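Side-chain contacts in mucus binding protein (Lactobacillus reuteri, PDB 3I57), which probably helps the bacterium adhere to mucus, this type 2 repeat of the large cell-wall-anchored protein also binding immunoglobulins: residues A[6-11]-A[39-44]; A[18-23]-A[30-35]; A[58-61]-A[66-69]. All blocks are in the same frame, centred on the assembly; numbering follows the deposited sequence.

Contact 1: A[6-11]-A[39-44]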
loop_
_atom_site.group_PDB
_atom_site.type_symbol
_atom_site.label_atom_id
_atom_site.label_comp_id
_atom_site.label_asym_id
_atom_site.label_seq_id
_atom_site.Cartn_x
_atom_site.Cartn_y
_atom_site.Cartn_z
ATOM N N VAL A 6 7.460 13.019 30.206
ATOM C CA VAL A 6 7.500 13.407 28.802
ATOM C C VAL A 6 6.949 12.261 27.987
ATOM O O VAL A 6 7.457 11.151 28.054
ATOM C CB VAL A 6 8.932 13.704 28.346
ATOM C CG1 VAL A 6 8.924 14.133 26.885
ATOM C CG2 VAL A 6 9.551 14.771 29.236
ATOM N N GLN A 7 5.896 12.531 27.223
ATOM C CA GLN A 7 5.135 11.438 26.613
ATOM C C GLN A 7 5.325 11.476 25.112
ATOM O O GLN A 7 5.007 12.466 24.477
ATOM C CB GLN A 7 3.642 11.562 26.980
ATOM C CG GLN A 7 3.440 11.441 28.512
ATOM C CD GLN A 7 2.081 11.929 28.974
ATOM O OE1 GLN A 7 1.373 11.264 29.765
ATOM N NE2 GLN A 7 1.703 13.080 28.497
ATOM N N TYR A 8 5.834 10.386 24.565
ATOM C CA TYR A 8 6.046 10.257 23.119
ATOM C C TYR A 8 4.809 9.605 22.479
ATOM O O TYR A 8 4.418 8.497 22.860
ATOM C CB TYR A 8 7.331 9.462 22.849
ATOM C CG TYR A 8 8.546 10.241 23.240
ATOM C CD1 TYR A 8 8.962 10.262 24.567
ATOM C CD2 TYR A 8 9.224 11.036 22.323
ATOM C CE1 TYR A 8 10.037 11.005 24.967
ATOM C CE2 TYR A 8 10.330 11.798 22.712
ATOM C CZ TYR A 8 10.719 11.778 24.051
ATOM O OH TYR A 8 11.803 12.503 24.479
ATOM N N ILE A 9 4.185 10.306 21.536
ATOM C CA ILE A 9 2.844 9.939 21.060
ATOM C C ILE A 9 2.788 9.722 19.549
ATOM O O ILE A 9 3.344 10.526 18.811
ATOM C CB ILE A 9 1.836 11.069 21.358
ATOM C CG1 ILE A 9 1.770 11.380 22.864
ATOM C CG2 ILE A 9 0.429 10.692 20.856
ATOM C CD1 ILE A 9 1.616 10.165 23.664
ATOM N N ASP A 10 2.093 8.669 19.101
ATOM C CA ASP A 10 1.735 8.541 17.665
ATOM C C ASP A 10 0.410 9.263 17.489
ATOM O O ASP A 10 -0.647 8.802 17.963
ATOM C CB ASP A 10 1.596 7.080 17.235
ATOM C CG ASP A 10 1.135 6.922 15.780
ATOM O OD1 ASP A 10 0.561 7.857 15.212
ATOM O OD2 ASP A 10 1.362 5.844 15.209
ATOM N N GLY A 11 0.482 10.433 16.864
ATOM C CA GLY A 11 -0.691 11.281 16.710
ATOM C C GLY A 11 -1.620 10.846 15.597
ATOM O O GLY A 11 -2.692 11.441 15.417
ATOM N N LYS A 39 15.022 11.361 17.780
ATOM C CA LYS A 39 15.867 10.553 16.889
ATOM C C LYS A 39 15.458 9.072 16.829
ATOM O O LYS A 39 15.389 8.474 15.732
ATOM C CB LYS A 39 17.327 10.681 17.314
ATOM C CG LYS A 39 18.316 9.950 16.430
ATOM C CD LYS A 39 19.737 10.336 16.899
ATOM C CE LYS A 39 20.815 9.378 16.396
ATOM N NZ LYS A 39 21.301 9.700 15.035
ATOM N N LYS A 40 15.197 8.485 17.990
ATOM C CA LYS A 40 14.790 7.094 18.085
ATOM C C LYS A 40 13.502 6.822 17.301
ATOM O O LYS A 40 13.455 5.925 16.443
ATOM C CB LYS A 40 14.658 6.669 19.547
ATOM C CG LYS A 40 14.272 5.184 19.781
ATOM C CD LYS A 40 12.764 4.966 19.641
ATOM C CE LYS A 40 12.365 3.495 19.926
ATOM N NZ LYS A 40 13.130 2.552 19.048
ATOM N N PHE A 41 12.459 7.595 17.570
ATOM C CA PHE A 41 11.210 7.362 16.855
ATOM C C PHE A 41 11.298 7.670 15.349
ATOM O O PHE A 41 10.718 6.948 14.528
ATOM C CB PHE A 41 10.031 8.039 17.567
ATOM C CG PHE A 41 9.727 7.393 18.894
ATOM C CD1 PHE A 41 9.225 6.094 18.930
ATOM C CD2 PHE A 41 10.007 8.029 20.079
ATOM C CE1 PHE A 41 8.982 5.471 20.131
ATOM C CE2 PHE A 41 9.786 7.393 21.299
ATOM C CZ PHE A 41 9.259 6.132 21.324
ATOM N N GLU A 42 12.074 8.690 14.973
ATOM C CA GLU A 42 12.260 8.959 13.541
ATOM C C GLU A 42 12.994 7.775 12.878
ATOM O O GLU A 42 12.728 7.439 11.737
ATOM C CB GLU A 42 12.877 10.355 13.306
ATOM C CG GLU A 42 11.883 11.503 13.717
ATOM C CD GLU A 42 12.247 12.903 13.172
ATOM O OE1 GLU A 42 13.450 13.194 13.119
ATOM O OE2 GLU A 42 11.335 13.724 12.812
ATOM N N GLY A 43 13.826 7.082 13.644
ATOM C CA GLY A 43 14.467 5.862 13.169
ATOM C C GLY A 43 13.506 4.701 12.989
ATOM O O GLY A 43 13.838 3.722 12.319
ATOM N N ASP A 44 12.324 4.774 13.601
ATOM C CA ASP A 44 11.301 3.757 13.416
ATOM C C ASP A 44 10.248 4.229 12.402
ATOM O O ASP A 44 9.179 3.665 12.331
ATOM C CB ASP A 44 10.603 3.398 14.730
ATOM C CG ASP A 44 11.556 2.761 15.758
ATOM O OD1 ASP A 44 12.601 2.270 15.348
ATOM O OD2 ASP A 44 11.236 2.743 16.953
#
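Phe-41 of the helix meets Tyr-8 of the strand, and these two side chains carry the whole contact. One corner of the Phe-41 ring does the touching. Its CE2 lies 3.6 Å from Tyr-8 CB and almost as near to Tyr-8 CG. Its CD2 reaches Tyr-8 CD2 at 3.8 Å. The contact sits at the root of the tyrosine and the near part of its ring, not at its hydroxyl. The two side chains cross at about a right angle, yet their ring planes differ by only 31°. The centroids are 5.5 Å apart, an oblique pairing. In Phe-41, CG is anti to the carbonyl carbon (chi1 -68°), which sends the ring from the helix across to the strand. Strand 2-10 and helix 35-43 belong to a beta-grasp fold, in which a helix packs across a sheet. Both residues are buried, and this pair helps seat the helix on the sheet. Phe-73, from strand 67-80, also meets the Phe-41 ring, and Leu-17 of strand 15-24 touches the Phe-41 side chain. An alanine in place of Phe-41 is likely to leave a gap beside the base of Tyr-8 and to deprive the helix of an aromatic hold on the sheet. Lys-40 CD lies 3.7 Å above the centre of one face of the Phe-41 ring. Lys-40 NZ forms a salt bridge with Asp-44 OD2 at 2.8 Å, met on the syn side, somewhat out of the carboxylate plane. The hydroxyl of Tyr-8 hydrogen-bonds to that of Tyr-32, while Arg-18 makes a cation-pi contact with the Tyr-8 ring.

Contact 2: A[18-23]-A[30-35]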
loop_
_atom_site.group_PDB
_atom_site.type_symbol
_atom_site.label_atom_id
_atom_site.label_comp_id
_atom_site.label_asym_id
_atom_site.label_seq_id
_atom_site.Cartn_x
_atom_site.Cartn_y
_atom_site.Cartn_z
ATOM N N ARG A 18 5.892 5.768 24.506
ATOM C CA ARG A 18 6.836 5.678 25.632
ATOM C C ARG A 18 6.620 6.887 26.526
ATOM O O ARG A 18 6.185 7.941 26.064
ATOM C CB ARG A 18 8.275 5.707 25.115
ATOM C CG ARG A 18 9.376 5.291 26.101
ATOM C CD ARG A 18 10.759 5.416 25.416
ATOM N NE ARG A 18 11.375 6.752 25.541
ATOM C CZ ARG A 18 12.419 7.161 24.810
ATOM N NH1 ARG A 18 12.924 6.371 23.860
ATOM N NH2 ARG A 18 12.951 8.368 25.013
ATOM N N GLN A 19 6.895 6.722 27.812
ATOM C CA GLN A 19 6.911 7.875 28.727
ATOM C C GLN A 19 8.189 7.884 29.523
ATOM O O GLN A 19 8.594 6.837 30.065
ATOM C CB GLN A 19 5.743 7.806 29.710
ATOM C CG GLN A 19 5.738 8.972 30.732
ATOM C CD GLN A 19 4.467 8.972 31.546
ATOM O OE1 GLN A 19 3.370 9.021 30.982
ATOM N NE2 GLN A 19 4.601 8.933 32.880
ATOM N N ASP A 20 8.818 9.055 29.599
ATOM C CA ASP A 20 10.048 9.217 30.366
ATOM C C ASP A 20 9.690 10.065 31.563
ATOM O O ASP A 20 9.143 11.165 31.386
ATOM C CB ASP A 20 11.115 9.983 29.552
ATOM C CG ASP A 20 11.636 9.200 28.335
ATOM O OD1 ASP A 20 11.276 8.026 28.183
ATOM O OD2 ASP A 20 12.433 9.768 27.553
ATOM N N ASP A 21 10.026 9.570 32.756
ATOM C CA ASP A 21 9.828 10.287 34.015
ATOM C C ASP A 21 11.121 10.950 34.472
ATOM O O ASP A 21 12.215 10.381 34.302
ATOM C CB ASP A 21 9.363 9.321 35.103
ATOM C CG ASP A 21 7.928 8.915 34.947
ATOM O OD1 ASP A 21 7.252 9.406 34.021
ATOM O OD2 ASP A 21 7.467 8.102 35.781
ATOM N N LEU A 22 11.002 12.157 35.040
ATOM C CA LEU A 22 12.141 12.868 35.640
ATOM C C LEU A 22 11.663 13.438 36.966
ATOM O O LEU A 22 10.507 13.792 37.086
ATOM C CB LEU A 22 12.591 14.040 34.744
ATOM C CG LEU A 22 12.378 13.846 33.242
ATOM C CD1 LEU A 22 12.334 15.180 32.507
ATOM C CD2 LEU A 22 13.496 12.997 32.704
ATOM N N ASP A 23 12.543 13.508 37.961
ATOM C CA ASP A 23 12.252 14.209 39.203
ATOM C C ASP A 23 13.297 15.287 39.385
ATOM O O ASP A 23 14.440 15.120 38.955
ATOM C CB ASP A 23 12.300 13.243 40.398
ATOM C CG ASP A 23 11.281 12.113 40.262
ATOM O OD1 ASP A 23 10.498 11.888 41.193
ATOM O OD2 ASP A 23 11.292 11.448 39.205
ATOM N N ILE A 30 14.799 21.740 34.017
ATOM C CA ILE A 30 14.579 20.272 33.855
ATOM C C ILE A 30 15.710 19.732 32.972
ATOM O O ILE A 30 15.846 20.182 31.861
ATOM C CB ILE A 30 13.193 19.931 33.232
ATOM C CG1 ILE A 30 12.029 20.376 34.138
ATOM C CG2 ILE A 30 13.113 18.410 32.925
ATOM C CD1 ILE A 30 10.701 20.598 33.386
ATOM N N PRO A 31 16.551 18.813 33.485
ATOM C CA PRO A 31 17.734 18.408 32.732
ATOM C C PRO A 31 17.378 17.341 31.729
ATOM O O PRO A 31 17.710 16.161 31.916
ATOM C CB PRO A 31 18.688 17.868 33.812
ATOM C CG PRO A 31 17.779 17.405 34.904
ATOM C CD PRO A 31 16.557 18.281 34.861
ATOM N N TYR A 32 16.665 17.752 30.683
ATOM C CA TYR A 32 16.162 16.822 29.684
ATOM C C TYR A 32 16.129 17.515 28.336
ATOM O O TYR A 32 15.846 18.731 28.233
ATOM C CB TYR A 32 14.728 16.403 30.055
ATOM C CG TYR A 32 14.113 15.300 29.225
ATOM C CD1 TYR A 32 14.291 13.963 29.573
ATOM C CD2 TYR A 32 13.309 15.599 28.131
ATOM C CE1 TYR A 32 13.724 12.936 28.834
ATOM C CE2 TYR A 32 12.738 14.600 27.389
ATOM C CZ TYR A 32 12.927 13.269 27.747
ATOM O OH TYR A 32 12.344 12.306 26.977
ATOM N N SER A 33 16.383 16.711 27.314
ATOM C CA SER A 33 16.164 17.105 25.928
ATOM C C SER A 33 15.375 16.012 25.222
ATOM O O SER A 33 15.574 14.819 25.473
ATOM C CB SER A 33 17.490 17.283 25.202
ATOM O OG SER A 33 17.321 17.208 23.798
ATOM N N THR A 34 14.492 16.423 24.334
ATOM C CA THR A 34 13.708 15.483 23.551
ATOM C C THR A 34 14.506 14.955 22.366
ATOM O O THR A 34 13.992 14.146 21.596
ATOM C CB THR A 34 12.465 16.171 22.992
ATOM O OG1 THR A 34 12.889 17.358 22.286
ATOM C CG2 THR A 34 11.459 16.519 24.154
ATOM N N ALA A 35 15.762 15.391 22.225
ATOM C CA ALA A 35 16.521 15.045 21.007
ATOM C C ALA A 35 16.741 13.553 20.772
ATOM O O ALA A 35 16.502 13.059 19.655
ATOM C CB ALA A 35 17.878 15.817 20.933
#
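Tyr-32 reaches from the loop to strand 15-24 and meets Asp-20 with its hydroxyl and Leu-22 with the near part of its ring. Its CG is anti to the backbone N (chi1 -172°), which extends the ring from the loop toward the strand. Asp-20 and Tyr-32 cross at about a right angle, with carboxylate and ring planes 72° apart. Asp-20 OD2 lies at the ring edge, in its plane, and accepts from Tyr-32 OH at 2.6 Å. The hydroxyl comes from the anti side of OD2, 27° out of the carboxylate plane. Arg-18 holds the same carboxylate side-on. Its NE donates to Asp-20 OD1 at 2.9 Å, tilted somewhat out of the two planes, and its NH2 donates to the syn lone pair of OD2.

Leu-22 also crosses Tyr-32 at about a right angle. Its CD2 lies 3.4 Å from Tyr-32 CD1, and its CD1 sits 3.6 Å from Tyr-32 CB. The same CD1 meets Ile-30 CG2 at 3.3 Å, tighter than a usual carbon contact. The loop is thus fastened to the strand before it enters helix 35-43 of the beta-grasp fold. At that entry Ser-33 OG accepts a capping bond from Ala-35 N. Phe-53 meets the Tyr-32 ring edge-to-face.

Asp-20 OD2 takes two donors, one on its syn side and one on its anti side. The guanidinium probably stabilises the charged carboxylate, which can then accept a short bond from the phenol. Through its oxygen, the phenol ties this charged pair on strand 15-24 to Tyr-8 of strand 2-10.

Contact 3: A[58-61]-A[66-69]. With CA (calcium ion), chain C.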
loop_
_atom_site.group_PDB
_atom_site.type_symbol
_atom_site.label_atom_id
_atom_site.label_comp_id
_atom_site.label_asym_id
_atom_site.label_seq_id
_atom_site.Cartn_x
_atom_site.Cartn_y
_atom_site.Cartn_z
ATOM N N LYS A 58 11.526 24.785 33.663
ATOM C CA LYS A 58 11.864 24.428 35.055
ATOM C C LYS A 58 10.823 23.538 35.736
ATOM O O LYS A 58 9.633 23.586 35.402
ATOM C CB LYS A 58 11.975 25.695 35.926
ATOM C CG LYS A 58 13.023 26.684 35.482
ATOM C CD LYS A 58 12.967 28.007 36.295
ATOM C CE LYS A 58 11.556 28.431 36.680
ATOM N NZ LYS A 58 11.502 29.849 37.192
ATOM N N PHE A 59 11.256 22.792 36.750
ATOM C CA PHE A 59 10.330 22.114 37.642
ATOM C C PHE A 59 9.509 23.185 38.393
ATOM O O PHE A 59 10.068 24.190 38.848
ATOM C CB PHE A 59 11.066 21.218 38.667
ATOM C CG PHE A 59 11.755 20.009 38.059
ATOM C CD1 PHE A 59 11.053 18.819 37.859
ATOM C CD2 PHE A 59 13.093 20.062 37.697
ATOM C CE1 PHE A 59 11.678 17.707 37.289
ATOM C CE2 PHE A 59 13.731 18.952 37.149
ATOM C CZ PHE A 59 13.019 17.773 36.943
ATOM N N ASP A 60 8.196 22.955 38.510
ATOM C CA ASP A 60 7.274 23.909 39.168
ATOM C C ASP A 60 7.380 23.933 40.689
ATOM O O ASP A 60 8.232 23.294 41.272
ATOM C CB ASP A 60 5.819 23.656 38.777
ATOM C CG ASP A 60 5.298 22.304 39.233
ATOM O OD1 ASP A 60 5.747 21.727 40.258
ATOM O OD2 ASP A 60 4.389 21.809 38.544
ATOM N N ASN A 61 6.494 24.690 41.322
ATOM C CA ASN A 61 6.447 24.761 42.771
ATOM C C ASN A 61 5.071 24.296 43.222
ATOM O O ASN A 61 4.441 24.933 44.072
ATOM C CB ASN A 61 6.689 26.207 43.219
ATOM C CG ASN A 61 6.713 26.362 44.742
ATOM O OD1 ASN A 61 7.082 25.441 45.460
ATOM N ND2 ASN A 61 6.323 27.549 45.235
ATOM N N ASP A 66 1.768 17.042 38.828
ATOM C CA ASP A 66 2.953 16.816 37.996
ATOM C C ASP A 66 2.874 17.608 36.689
ATOM O O ASP A 66 1.802 18.086 36.288
ATOM C CB ASP A 66 3.117 15.319 37.664
ATOM C CG ASP A 66 3.395 14.464 38.892
ATOM O OD1 ASP A 66 3.672 15.026 39.964
ATOM O OD2 ASP A 66 3.349 13.224 38.780
ATOM N N GLN A 67 4.015 17.717 36.010
ATOM C CA GLN A 67 4.092 18.391 34.726
ATOM C C GLN A 67 4.108 17.336 33.632
ATOM O O GLN A 67 4.865 16.388 33.731
ATOM C CB GLN A 67 5.364 19.238 34.657
ATOM C CG GLN A 67 5.281 20.500 35.542
ATOM C CD GLN A 67 6.641 21.111 35.825
ATOM O OE1 GLN A 67 7.200 21.860 35.003
ATOM N NE2 GLN A 67 7.173 20.802 36.978
ATOM N N PHE A 68 3.259 17.488 32.620
ATOM C CA PHE A 68 3.251 16.577 31.476
ATOM C C PHE A 68 3.568 17.316 30.194
ATOM O O PHE A 68 3.015 18.400 29.957
ATOM C CB PHE A 68 1.859 15.916 31.343
ATOM C CG PHE A 68 1.478 15.066 32.543
ATOM C CD1 PHE A 68 1.609 13.692 32.500
ATOM C CD2 PHE A 68 0.994 15.648 33.712
ATOM C CE1 PHE A 68 1.245 12.882 33.614
ATOM C CE2 PHE A 68 0.641 14.864 34.830
ATOM C CZ PHE A 68 0.764 13.497 34.788
ATOM N N TYR A 69 4.417 16.735 29.342
ATOM C CA TYR A 69 4.680 17.333 28.038
ATOM C C TYR A 69 4.670 16.251 26.990
ATOM O O TYR A 69 5.350 15.231 27.160
ATOM C CB TYR A 69 6.058 17.992 28.029
ATOM C CG TYR A 69 6.189 18.993 29.120
ATOM C CD1 TYR A 69 5.613 20.258 29.000
ATOM C CD2 TYR A 69 6.828 18.666 30.318
ATOM C CE1 TYR A 69 5.704 21.174 30.018
ATOM C CE2 TYR A 69 6.938 19.595 31.333
ATOM C CZ TYR A 69 6.371 20.837 31.181
ATOM O OH TYR A 69 6.480 21.763 32.198
HETATM CA CA CA C . 4.743 19.579 40.556
HETATM O O HOH W 1 5.080 17.147 41.030
HETATM O O HOH W 2 6.038 18.967 38.662
#
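Asp-60 and Gln-67 face each other across the calcium-binding loop. Their side chains slide past one another in opposite directions. The carboxylate and amide planes stack, 25° apart. In Asp-60, CG stands between the backbone N and the carbonyl carbon (chi1 64°), which brings the carboxylate up to both the calcium and the Gln-67 amide. Gln-67 is extended beyond CG, which carries its amide over to lie beside the backbone of 58-60. Gln-67 CG also comes within 3.4 Å of Asp-60 OD2.

The calcium is bound by Asp-60 OD1 at 2.4 Å. Two waters occupy further positions, water 1 at 2.5 Å and water 2 at 2.4 Å from the calcium. The side-chain OE1 of Gln-2 and the backbone oxygens of Asp-62 and Asn-65 complete the site. It thus joins the start of strand 2-10 to the loop before strand 67-80, at one end of the mucin binding domain.

Beyond the first shell, water 1 donates to Asp-66 OD1 at 2.8 Å, which makes Asp-66 a second-shell residue of the metal. Its other oxygen, OD2, bonds to His-5 NE2. Asp-60 O accepts from Thr-26 OG1, tying this loop to another one. Apolar packing is provided by Phe-59, whose CB points away from 66-69 and whose side chain packs on Val-4 and Ile-30.

The chemistry is that of a hard cation held entirely by oxygen. Asp-60 probably offsets part of its charge directly, while Asp-66 acts through a water and probably helps orient that water. Calcium is therefore likely to hold the loop and the first strand in a fixed relation.

Overall arrangement
The three contacts lie in the same mucin binding domain and reach one sheet. Contact 1 is the buried one and is aromatic and apolar, set between helix and sheet. Contact 2 lies at the surface and mixes a charged network with tight aliphatic packing. Contact 3 is partly buried and ionic, organised by calcium. Strands 2-10 and 15-24 are neighbours in the sheet and link contacts 1 and 2, which also meet through a polar link between strand 2-10 and the loop. Strand 67-80 runs beside strand 2-10 and brings in contact 3. Contacts 2 and 3, with centres about 11 Å apart, adjoin at the loop that carries Ile-30 and Pro-31.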